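Local coordinates for ribose transcriptional regulator (Enterococcus faecium DO, PDB 4RK1), which binds ribose in the cleft of its sugar-binding domain and probably acts as a DNA-binding transcriptional repressor of the LacI family, at residues Q36-I41 / G63-I68. Numbering follows the deposited sequence.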
loop_
_atom_site.group_PDB
_atom_site.type_symbol
_atom_site.label_atom_id
_atom_site.label_comp_id
_atom_site.label_asym_id
_atom_site.label_seq_id
_atom_site.Cartn_x
_atom_site.Cartn_y
_atom_site.Cartn_z
ATOM N N GLN B 36 23.849 -2.725 -4.676
ATOM C CA GLN B 36 25.084 -2.675 -3.884
ATOM C C GLN B 36 25.060 -3.660 -2.717
ATOM O O GLN B 36 25.797 -3.501 -1.744
ATOM C CB GLN B 36 25.314 -1.253 -3.363
ATOM C CG GLN B 36 25.266 -0.182 -4.444
ATOM C CD GLN B 36 26.267 -0.418 -5.560
ATOM O OE1 GLN B 36 27.414 -0.784 -5.311
ATOM N NE2 GLN B 36 25.836 -0.207 -6.799
ATOM N N ASN B 37 24.201 -4.671 -2.816
ATOM C CA ASN B 37 24.075 -5.721 -1.805
ATOM C C ASN B 37 23.727 -5.200 -0.411
ATOM O O ASN B 37 24.118 -5.787 0.592
ATOM C CB ASN B 37 25.350 -6.578 -1.760
ATOM C CG ASN B 37 25.628 -7.272 -3.079
ATOM O OD1 ASN B 37 24.791 -8.022 -3.585
ATOM N ND2 ASN B 37 26.806 -7.026 -3.646
ATOM N N PHE B 38 22.991 -4.096 -0.350
ATOM C CA PHE B 38 22.437 -3.639 0.916
ATOM C C PHE B 38 21.067 -4.261 1.123
ATOM O O PHE B 38 20.318 -4.463 0.173
ATOM C CB PHE B 38 22.336 -2.113 0.954
ATOM C CG PHE B 38 23.630 -1.427 1.281
ATOM C CD1 PHE B 38 24.537 -1.119 0.281
ATOM C CD2 PHE B 38 23.936 -1.078 2.591
ATOM C CE1 PHE B 38 25.731 -0.483 0.574
ATOM C CE2 PHE B 38 25.129 -0.444 2.893
ATOM C CZ PHE B 38 26.026 -0.142 1.879
ATOM N N VAL B 39 20.758 -4.571 2.376
ATOM C CA VAL B 39 19.429 -4.988 2.784
ATOM C C VAL B 39 18.673 -3.736 3.211
ATOM O O VAL B 39 19.185 -2.943 3.998
ATOM C CB VAL B 39 19.509 -5.985 3.972
ATOM C CG1 VAL B 39 18.126 -6.318 4.521
ATOM C CG2 VAL B 39 20.234 -7.256 3.541
ATOM N N THR B 40 17.467 -3.559 2.684
ATOM C CA THR B 40 16.619 -2.433 3.064
ATOM C C THR B 40 15.559 -2.904 4.041
ATOM O O THR B 40 14.835 -3.865 3.774
ATOM C CB THR B 40 15.934 -1.803 1.831
ATOM O OG1 THR B 40 16.902 -1.599 0.795
ATOM C CG2 THR B 40 15.284 -0.472 2.188
ATOM N N ILE B 41 15.476 -2.231 5.179
ATOM C CA ILE B 41 14.434 -2.508 6.158
ATOM C C ILE B 41 13.604 -1.262 6.361
ATOM O O ILE B 41 14.112 -0.143 6.252
ATOM C CB ILE B 41 14.980 -3.012 7.514
ATOM C CG1 ILE B 41 15.785 -1.935 8.253
ATOM C CG2 ILE B 41 15.821 -4.269 7.313
ATOM C CD1 ILE B 41 16.291 -2.391 9.601
ATOM N N GLY B 63 23.172 -2.186 14.718
ATOM C CA GLY B 63 24.222 -1.999 13.717
ATOM C C GLY B 63 23.729 -1.560 12.346
ATOM O O GLY B 63 24.422 -1.754 11.354
ATOM N N VAL B 64 22.536 -0.971 12.279
ATOM C CA VAL B 64 22.032 -0.439 11.010
ATOM C C VAL B 64 23.009 0.648 10.530
ATOM O O VAL B 64 23.386 1.531 11.287
ATOM C CB VAL B 64 20.579 0.056 11.138
ATOM C CG1 VAL B 64 20.127 0.759 9.872
ATOM C CG2 VAL B 64 19.659 -1.125 11.445
ATOM N N ASP B 65 23.413 0.554 9.265
ATOM C CA ASP B 65 24.560 1.305 8.723
ATOM C C ASP B 65 24.221 2.752 8.387
ATOM O O ASP B 65 25.057 3.646 8.517
ATOM C CB ASP B 65 25.094 0.615 7.459
ATOM C CG ASP B 65 26.540 0.996 7.132
ATOM O OD1 ASP B 65 27.377 1.057 8.052
ATOM O OD2 ASP B 65 26.846 1.209 5.941
ATOM N N GLY B 66 22.998 2.988 7.938
ATOM C CA GLY B 66 22.570 4.326 7.529
ATOM C C GLY B 66 21.064 4.359 7.492
ATOM O O GLY B 66 20.435 3.307 7.497
ATOM N N PHE B 67 20.494 5.562 7.476
ATOM C CA PHE B 67 19.053 5.741 7.531
ATOM C C PHE B 67 18.520 6.709 6.492
ATOM O O PHE B 67 19.187 7.654 6.104
ATOM C CB PHE B 67 18.628 6.236 8.912
ATOM C CG PHE B 67 18.911 5.264 10.006
ATOM C CD1 PHE B 67 20.189 5.163 10.546
ATOM C CD2 PHE B 67 17.915 4.438 10.492
ATOM C CE1 PHE B 67 20.462 4.258 11.558
ATOM C CE2 PHE B 67 18.185 3.530 11.505
ATOM C CZ PHE B 67 19.457 3.448 12.043
ATOM N N ILE B 68 17.293 6.454 6.051
ATOM C CA ILE B 68 16.560 7.368 5.208
ATOM C C ILE B 68 15.278 7.673 5.956
ATOM O O ILE B 68 14.491 6.778 6.234
ATOM C CB ILE B 68 16.278 6.748 3.842
ATOM C CG1 ILE B 68 17.608 6.398 3.157
ATOM C CG2 ILE B 68 15.449 7.700 2.996
ATOM C CD1 ILE B 68 17.462 5.549 1.912
#
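Among the parallel strands at one end of the sheet in this LacI-family sugar-binding domain, strands 39-44 and 66-69 lie on either side of strand 9-14, and side chains at or near the start of each meet across that middle strand in two places: Phe38 with Asp65, and Ile41 with Val64. The backbones stay well apart, with Phe38 CA 9.5 Å from Asp65 CA, because Val39 and Ile41 form backbone hydrogen bonds with Lys8, Ile10 and Val12, while the backbone of Asp65 hydrogen-bonds to that of Thr9. Each segment enters its strand from a helix closed by a Schellman motif, with Asn37 and Gly63 as the residues of positive phi.

Phe38 reaches over with its ring, and in the conformer described here, one of two, Asp65 OD2 lies 3.9 Å from CE2. In that conformer the oxygen is in line with the ring's rim and the carboxylate is turned only 20° from the ring, consistent with a weak C-H to carboxylate contact. Lys8 makes a cation-pi contact with the same ring, and Leu251 of helix 239-255 packs on it too.

The second meeting is purely apolar and buried. Ile41 has CG1 tucked over the main chain (chi1 67°), and the extended chain beyond delivers the terminal methyl to Val64. On the valine, CG1 sits above one face of the Phe67 ring, toward its rim, while CG2 takes Ile41 CD1 at 4.0 Å.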